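Local structure of type IV pilus biogenesis factor PilY1 (Pseudomonas aeruginosa, 3HX6) at residues Gly390-Asp402 with Arg410-Trp422. The protein primes type IV pilus assembly and supports twitching motility and host-cell adhesion, its calcium binding and release apparently regulating pilus retraction. The protein carries 3 engineered substitutions. Residues are numbered along the deposited sequence; the frame is centred on the assembly and turned at random.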
ATOM      1  N   GLY A 390     -13.222  16.410 -36.176  1.00 19.35           N
ATOM      2  CA  GLY A 390     -14.478  17.145 -36.207  1.00 18.48           C
ATOM      3  C   GLY A 390     -15.576  16.533 -35.355  1.00 19.51           C
ATOM      4  O   GLY A 390     -16.483  17.236 -34.897  1.00 19.09           O
ATOM      5  N   ASN A 391     -15.505  15.223 -35.140  1.00 18.08           N
ATOM      6  CA  ASN A 391     -16.502  14.531 -34.326  1.00 17.03           C
ATOM      7  C   ASN A 391     -16.080  14.500 -32.863  1.00 18.05           C
ATOM      8  O   ASN A 391     -16.765  13.912 -32.026  1.00 18.59           O
ATOM      9  CB  ASN A 391     -16.668  13.094 -34.803  1.00 16.51           C
ATOM     10  CG  ASN A 391     -16.889  13.004 -36.292  1.00 19.87           C
ATOM     11  OD1 ASN A 391     -16.023  12.540 -37.030  1.00 18.24           O
ATOM     12  ND2 ASN A 391     -18.050  13.461 -36.746  1.00 17.95           N
ATOM     13  N   LEU A 392     -14.953  15.134 -32.560  1.00 16.58           N
ATOM     14  CA  LEU A 392     -14.425  15.128 -31.202  1.00 15.57           C
ATOM     15  C   LEU A 392     -14.366  16.518 -30.588  1.00 15.88           C
ATOM     16  O   LEU A 392     -14.358  17.519 -31.298  1.00 16.90           O
ATOM     17  CB  LEU A 392     -13.012  14.525 -31.211  1.00 14.37           C
ATOM     18  CG  LEU A 392     -12.812  13.239 -32.018  1.00 12.28           C
ATOM     19  CD1 LEU A 392     -11.341  12.842 -31.996  1.00 11.59           C
ATOM     20  CD2 LEU A 392     -13.684  12.128 -31.447  1.00 10.83           C
ATOM     21  N   GLN A 393     -14.327  16.563 -29.262  1.00 15.82           N
ATOM     22  CA  GLN A 393     -14.233  17.822 -28.550  1.00 16.93           C
ATOM     23  C   GLN A 393     -12.763  18.126 -28.329  1.00 17.54           C
ATOM     24  O   GLN A 393     -12.042  17.350 -27.704  1.00 17.49           O
ATOM     25  CB  GLN A 393     -14.927  17.745 -27.196  1.00 17.20           C
ATOM     26  CG  GLN A 393     -14.728  18.999 -26.359  1.00 17.61           C
ATOM     27  CD  GLN A 393     -15.169  20.244 -27.099  1.00 18.73           C
ATOM     28  OE1 GLN A 393     -16.276  20.293 -27.630  1.00 21.96           O
ATOM     29  NE2 GLN A 393     -14.313  21.257 -27.137  1.00 15.47           N
ATOM     30  N   GLN A 394     -12.324  19.258 -28.851  1.00 17.86           N
ATOM     31  CA  GLN A 394     -10.944  19.671 -28.703  1.00 18.11           C
ATOM     32  C   GLN A 394     -10.675  20.180 -27.292  1.00 17.37           C
ATOM     33  O   GLN A 394     -11.548  20.767 -26.652  1.00 17.67           O
ATOM     34  CB  GLN A 394     -10.629  20.779 -29.711  1.00 18.81           C
ATOM     35  CG  GLN A 394      -9.245  21.389 -29.573  1.00 20.03           C
ATOM     36  CD  GLN A 394      -9.066  22.605 -30.470  1.00 24.83           C
ATOM     37  OE1 GLN A 394      -9.837  23.564 -30.389  1.00 23.46           O
ATOM     38  NE2 GLN A 394      -8.053  22.572 -31.324  1.00 22.74           N
ATOM     39  N   GLN A 395      -9.466  19.923 -26.810  1.00 14.44           N
ATOM     40  CA  GLN A 395      -9.016  20.404 -25.510  1.00 14.06           C
ATOM     41  C   GLN A 395      -7.648  20.985 -25.858  1.00 16.27           C
ATOM     42  O   GLN A 395      -7.042  20.599 -26.864  1.00 15.72           O
ATOM     43  CB  GLN A 395      -8.856  19.263 -24.495  1.00 13.71           C
ATOM     44  CG  GLN A 395     -10.118  18.441 -24.206  1.00 12.45           C
ATOM     45  CD  GLN A 395     -11.200  19.203 -23.446  1.00 15.44           C
ATOM     46  OE1 GLN A 395     -12.313  18.695 -23.258  1.00 16.04           O
ATOM     47  NE2 GLN A 395     -10.883  20.415 -22.999  1.00  9.85           N
ATOM     48  N   THR A 396      -7.161  21.913 -25.047  1.00 16.07           N
ATOM     49  CA  THR A 396      -5.866  22.516 -25.321  1.00 15.93           C
ATOM     50  C   THR A 396      -5.056  22.697 -24.051  1.00 15.07           C
ATOM     51  O   THR A 396      -5.602  22.725 -22.952  1.00 15.79           O
ATOM     52  CB  THR A 396      -6.034  23.912 -25.975  1.00 16.96           C
ATOM     53  OG1 THR A 396      -6.984  24.676 -25.222  1.00 19.57           O
ATOM     54  CG2 THR A 396      -6.526  23.785 -27.415  1.00 16.36           C
ATOM     55  N   LEU A 397      -3.743  22.780 -24.207  1.00 15.54           N
ATOM     56  CA  LEU A 397      -2.874  23.048 -23.075  1.00 16.60           C
ATOM     57  C   LEU A 397      -2.781  24.559 -23.224  1.00 18.88           C
ATOM     58  O   LEU A 397      -2.194  25.061 -24.181  1.00 18.15           O
ATOM     59  CB  LEU A 397      -1.523  22.367 -23.263  1.00 16.52           C
ATOM     60  CG  LEU A 397      -1.622  20.847 -23.097  1.00 16.94           C
ATOM     61  CD1 LEU A 397      -0.244  20.220 -23.215  1.00 15.05           C
ATOM     62  CD2 LEU A 397      -2.242  20.531 -21.732  1.00 15.40           C
ATOM     63  N   ASP A 398      -3.394  25.275 -22.291  1.00 20.70           N
ATOM     64  CA  ASP A 398      -3.463  26.725 -22.372  1.00 22.46           C
ATOM     65  C   ASP A 398      -2.441  27.553 -21.635  1.00 23.74           C
ATOM     66  O   ASP A 398      -2.333  28.751 -21.881  1.00 22.79           O
ATOM     67  CB  ASP A 398      -4.853  27.185 -21.943  1.00 21.99           C
ATOM     68  CG  ASP A 398      -5.941  26.583 -22.793  1.00 24.09           C
ATOM     69  OD1 ASP A 398      -5.657  26.270 -23.967  1.00 26.59           O
ATOM     70  OD2 ASP A 398      -7.072  26.425 -22.297  1.00 26.16           O
ATOM     71  N   LEU A 399      -1.685  26.936 -20.741  1.00 23.93           N
ATOM     72  CA  LEU A 399      -0.726  27.710 -19.987  1.00 24.89           C
ATOM     73  C   LEU A 399       0.386  26.881 -19.370  1.00 23.06           C
ATOM     74  O   LEU A 399       0.157  25.783 -18.864  1.00 20.22           O
ATOM     75  CB  LEU A 399      -1.478  28.476 -18.889  1.00 28.41           C
ATOM     76  CG  LEU A 399      -0.787  29.464 -17.945  1.00 30.91           C
ATOM     77  CD1 LEU A 399       0.112  28.739 -16.962  1.00 33.44           C
ATOM     78  CD2 LEU A 399      -0.007  30.474 -18.772  1.00 34.48           C
ATOM     79  N   GLN A 400       1.599  27.410 -19.457  1.00 21.63           N
ATOM     80  CA  GLN A 400       2.750  26.788 -18.838  1.00 21.47           C
ATOM     81  C   GLN A 400       3.292  27.881 -17.946  1.00 22.06           C
ATOM     82  O   GLN A 400       3.442  29.020 -18.382  1.00 22.91           O
ATOM     83  CB  GLN A 400       3.827  26.396 -19.843  1.00 20.07           C
ATOM     84  CG  GLN A 400       5.053  25.822 -19.137  1.00 20.70           C
ATOM     85  CD  GLN A 400       6.089  25.278 -20.091  1.00 20.99           C
ATOM     86  OE1 GLN A 400       5.779  24.465 -20.957  1.00 21.83           O
ATOM     87  NE2 GLN A 400       7.332  25.715 -19.927  1.00 20.67           N
ATOM     88  N   ALA A 401       3.567  27.548 -16.698  1.00 21.14           N
ATOM     89  CA  ALA A 401       4.091  28.543 -15.786  1.00 23.92           C
ATOM     90  C   ALA A 401       4.893  27.890 -14.688  1.00 25.03           C
ATOM     91  O   ALA A 401       4.816  26.677 -14.470  1.00 24.67           O
ATOM     92  CB  ALA A 401       2.950  29.354 -15.184  1.00 24.29           C
ATOM     93  N   ASP A 402       5.686  28.712 -14.019  1.00 27.48           N
ATOM     94  CA  ASP A 402       6.502  28.278 -12.905  1.00 29.24           C
ATOM     95  C   ASP A 402       5.759  28.790 -11.685  1.00 31.12           C
ATOM     96  O   ASP A 402       5.369  29.960 -11.627  1.00 33.74           O
ATOM     97  CB  ASP A 402       7.890  28.910 -12.990  1.00 31.94           C
ATOM     98  CG  ASP A 402       8.810  28.166 -13.936  1.00 35.91           C
ATOM     99  OD1 ASP A 402       8.319  27.608 -14.938  1.00 38.05           O
ATOM    100  OD2 ASP A 402      10.031  28.142 -13.679  1.00 39.89           O
ATOM    101  N   ARG A 410       7.733  24.170  -9.106  1.00 23.50           N
ATOM    102  CA  ARG A 410       7.570  23.277 -10.255  1.00 23.96           C
ATOM    103  C   ARG A 410       7.116  24.071 -11.471  1.00 23.71           C
ATOM    104  O   ARG A 410       6.583  25.174 -11.338  1.00 24.32           O
ATOM    105  CB  ARG A 410       6.501  22.212  -9.982  1.00 21.18           C
ATOM    106  CG  ARG A 410       6.764  21.269  -8.824  1.00 23.73           C
ATOM    107  CD  ARG A 410       5.624  20.274  -8.690  1.00 25.65           C
ATOM    108  NE  ARG A 410       5.738  19.457  -7.485  1.00 28.14           N
ATOM    109  CZ  ARG A 410       6.565  18.427  -7.350  1.00 30.03           C
ATOM    110  NH1 ARG A 410       7.357  18.069  -8.354  1.00 29.37           N
ATOM    111  NH2 ARG A 410       6.611  17.764  -6.202  1.00 28.37           N
ATOM    112  N   THR A 411       7.337  23.514 -12.656  1.00 22.74           N
ATOM    113  CA  THR A 411       6.866  24.155 -13.874  1.00 24.21           C
ATOM    114  C   THR A 411       5.649  23.295 -14.215  1.00 21.89           C
ATOM    115  O   THR A 411       5.748  22.072 -14.327  1.00 20.23           O
ATOM    116  CB  THR A 411       7.904  24.106 -15.020  1.00 25.91           C
ATOM    117  OG1 THR A 411       8.098  22.754 -15.439  1.00 34.35           O
ATOM    118  CG2 THR A 411       9.230  24.678 -14.554  1.00 25.13           C
ATOM    119  N   ILE A 412       4.499  23.939 -14.353  1.00 19.32           N
ATOM    120  CA  ILE A 412       3.270  23.221 -14.622  1.00 17.90           C
ATOM    121  C   ILE A 412       2.565  23.690 -15.876  1.00 19.16           C
ATOM    122  O   ILE A 412       2.937  24.690 -16.496  1.00 18.70           O
ATOM    123  CB  ILE A 412       2.303  23.356 -13.424  1.00 15.68           C
ATOM    124  CG1 ILE A 412       2.000  24.829 -13.137  1.00 16.25           C
ATOM    125  CG2 ILE A 412       2.942  22.763 -12.173  1.00 14.15           C
ATOM    126  CD1 ILE A 412       1.034  25.485 -14.090  1.00 18.92           C
ATOM    127  N   ARG A 413       1.539  22.943 -16.251  1.00 17.58           N
ATOM    128  CA  ARG A 413       0.734  23.287 -17.400  1.00 15.82           C
ATOM    129  C   ARG A 413      -0.719  23.132 -17.000  1.00 15.63           C
ATOM    130  O   ARG A 413      -1.059  22.277 -16.180  1.00 13.86           O
ATOM    131  CB  ARG A 413       1.067  22.385 -18.587  1.00 15.86           C
ATOM    132  CG  ARG A 413       2.355  22.772 -19.285  1.00 16.92           C
ATOM    133  CD  ARG A 413       2.677  21.867 -20.468  1.00 15.61           C
ATOM    134  NE  ARG A 413       3.916  22.283 -21.120  1.00 16.77           N
ATOM    135  CZ  ARG A 413       4.513  21.603 -22.091  1.00 19.33           C
ATOM    136  NH1 ARG A 413       3.984  20.465 -22.523  1.00 17.88           N
ATOM    137  NH2 ARG A 413       5.632  22.063 -22.634  1.00 18.60           N
ATOM    138  N   ILE A 414      -1.565  23.994 -17.549  1.00 15.36           N
ATOM    139  CA  ILE A 414      -2.992  23.943 -17.271  1.00 15.74           C
ATOM    140  C   ILE A 414      -3.700  23.630 -18.574  1.00 15.68           C
ATOM    141  O   ILE A 414      -3.380  24.195 -19.620  1.00 14.86           O
ATOM    142  CB  ILE A 414      -3.522  25.289 -16.710  1.00 17.98           C
ATOM    143  CG1 ILE A 414      -2.981  25.506 -15.294  1.00 18.03           C
ATOM    144  CG2 ILE A 414      -5.048  25.299 -16.690  1.00 14.11           C
ATOM    145  CD1 ILE A 414      -1.873  26.524 -15.245  1.00 25.68           C
ATOM    146  N   ALA A 415      -4.653  22.713 -18.504  1.00 15.97           N
ATOM    147  CA  ALA A 415      -5.407  22.309 -19.676  1.00 16.48           C
ATOM    148  C   ALA A 415      -6.801  22.907 -19.615  1.00 15.74           C
ATOM    149  O   ALA A 415      -7.279  23.277 -18.544  1.00 15.60           O
ATOM    150  CB  ALA A 415      -5.500  20.783 -19.731  1.00 16.11           C
ATOM    151  N   SER A 416      -7.443  22.994 -20.774  1.00 17.01           N
ATOM    152  CA  SER A 416      -8.804  23.506 -20.876  1.00 16.52           C
ATOM    153  C   SER A 416      -9.719  22.474 -20.229  1.00 17.86           C
ATOM    154  O   SER A 416      -9.278  21.371 -19.880  1.00 16.85           O
ATOM    155  CB  SER A 416      -9.192  23.682 -22.346  1.00 17.26           C
ATOM    156  OG  SER A 416      -9.035  22.465 -23.065  1.00 15.50           O
ATOM    157  N   GLN A 417     -10.992  22.826 -20.080  1.00 15.72           N
ATOM    158  CA  GLN A 417     -11.960  21.928 -19.465  1.00 18.08           C
ATOM    159  C   GLN A 417     -13.285  21.988 -20.221  1.00 19.09           C
ATOM    160  O   GLN A 417     -14.339  22.237 -19.644  1.00 19.03           O
ATOM    161  CB  GLN A 417     -12.165  22.323 -18.001  1.00 19.34           C
ATOM    162  CG  GLN A 417     -13.029  21.373 -17.191  1.00 22.08           C
ATOM    163  CD  GLN A 417     -13.071  21.763 -15.724  1.00 23.45           C
ATOM    164  OE1 GLN A 417     -12.550  21.056 -14.861  1.00 28.88           O
ATOM    165  NE2 GLN A 417     -13.683  22.895 -15.439  1.00 21.09           N
ATOM    166  N   ASN A 418     -13.215  21.754 -21.524  1.00 18.58           N
ATOM    167  CA  ASN A 418     -14.393  21.792 -22.374  1.00 18.38           C
ATOM    168  C   ASN A 418     -15.193  20.513 -22.208  1.00 19.10           C
ATOM    169  O   ASN A 418     -14.634  19.417 -22.174  1.00 20.05           O
ATOM    170  CB  ASN A 418     -13.965  21.953 -23.826  1.00 18.32           C
ATOM    171  CG  ASN A 418     -13.033  23.125 -24.020  1.00 20.58           C
ATOM    172  OD1 ASN A 418     -12.071  23.049 -24.785  1.00 22.20           O
ATOM    173  ND2 ASN A 418     -13.313  24.222 -23.325  1.00 19.42           N
ATOM    174  N   PRO A 419     -16.515  20.636 -22.080  1.00 19.31           N
ATOM    175  CA  PRO A 419     -17.326  19.431 -21.922  1.00 20.74           C
ATOM    176  C   PRO A 419     -17.492  18.702 -23.249  1.00 19.61           C
ATOM    177  O   PRO A 419     -17.283  19.276 -24.316  1.00 20.26           O
ATOM    178  CB  PRO A 419     -18.645  19.976 -21.383  1.00 22.87           C
ATOM    179  CG  PRO A 419     -18.746  21.316 -22.057  1.00 23.32           C
ATOM    180  CD  PRO A 419     -17.333  21.856 -21.946  1.00 21.23           C
ATOM    181  N   VAL A 420     -17.845  17.427 -23.173  1.00 19.34           N
ATOM    182  CA  VAL A 420     -18.061  16.622 -24.364  1.00 19.15           C
ATOM    183  C   VAL A 420     -19.550  16.301 -24.404  1.00 20.54           C
ATOM    184  O   VAL A 420     -20.108  15.822 -23.414  1.00 22.11           O
ATOM    185  CB  VAL A 420     -17.277  15.290 -24.303  1.00 17.43           C
ATOM    186  CG1 VAL A 420     -17.562  14.466 -25.549  1.00 16.94           C
ATOM    187  CG2 VAL A 420     -15.782  15.563 -24.186  1.00 17.51           C
ATOM    188  N   ASN A 421     -20.192  16.567 -25.537  1.00 19.90           N
ATOM    189  CA  ASN A 421     -21.616  16.284 -25.675  1.00 21.60           C
ATOM    190  C   ASN A 421     -21.740  14.972 -26.433  1.00 20.20           C
ATOM    191  O   ASN A 421     -21.714  14.942 -27.663  1.00 20.00           O
ATOM    192  CB  ASN A 421     -22.323  17.402 -26.443  1.00 21.77           C
ATOM    193  CG  ASN A 421     -23.836  17.276 -26.388  1.00 25.62           C
ATOM    194  OD1 ASN A 421     -24.551  17.934 -27.142  1.00 30.28           O
ATOM    195  ND2 ASN A 421     -24.331  16.435 -25.484  1.00 23.26           N
ATOM    196  N   TRP A 422     -21.873  13.887 -25.683  1.00 20.13           N
ATOM    197  CA  TRP A 422     -21.951  12.555 -26.266  1.00 20.61           C
ATOM    198  C   TRP A 422     -23.202  12.228 -27.076  1.00 22.43           C
ATOM    199  O   TRP A 422     -23.101  11.661 -28.164  1.00 19.97           O
ATOM    200  CB  TRP A 422     -21.798  11.497 -25.172  1.00 18.15           C
ATOM    201  CG  TRP A 422     -20.568  11.644 -24.320  1.00 18.09           C
ATOM    202  CD1 TRP A 422     -20.508  12.140 -23.048  1.00 15.84           C
ATOM    203  CD2 TRP A 422     -19.233  11.253 -24.662  1.00 17.17           C
ATOM    204  NE1 TRP A 422     -19.220  12.074 -22.575  1.00 17.35           N
ATOM    205  CE2 TRP A 422     -18.416  11.535 -23.544  1.00 17.24           C
ATOM    206  CE3 TRP A 422     -18.647  10.687 -25.803  1.00 16.21           C
ATOM    207  CZ2 TRP A 422     -17.044  11.270 -23.532  1.00 17.51           C
ATOM    208  CZ3 TRP A 422     -17.279  10.421 -25.792  1.00 15.89           C
ATOM    209  CH2 TRP A 422     -16.494  10.713 -24.662  1.00 16.48           C
TER
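Ala401 and Ile412 face each other as an antiparallel hydrogen-bonded pair, Ala401 N giving to Ile412 O at 2.9 Å and Ile412 N to Ala401 O at 2.8 Å. Further along, the register slips by one residue: Ile414 N donates to Leu399 O, while Ile414 O takes a firm bond from Asp398 N (2.9 Å) and a weak one from Leu399 N (3.4 Å). Just beyond the end of the strand, Ser416 continues the pairing with its backbone N on Thr396 O and with its hydroxyl, OG accepting from Thr396 N at 2.8 Å; OG sits between its own backbone N and carbonyl carbon (chi1 56°), which brings it to that N-H.

Among the side chains, Arg413 grips Gln400 side-on. NE and NH2 both point at the single atom OE1, each at 2.9 Å, and OE1 lies in the guanidinium plane. Two donors on one oxygen hold the amide within 25° of that plane; NH1 turns elsewhere, to Tyr481 and a salt bridge with Glu447, and Trp479 adds a cation-pi contact.

On the other face Leu399 and Ile414 lie alongside, their CD1 methyls pressed to a tight 3.4 Å, and Tyr510 packs against both, as against Ala401 and Ile412. Leu397 CD2 rests on the methyl of Ala415, on the Arg413 side of the sheet.

Asp398 and Leu399 opposite Ile414 make a classic beta bulge, here in a beta hairpin of PilY1's C-terminal domain, flanked by strands 433-437 and 521-524 in a larger mixed sheet.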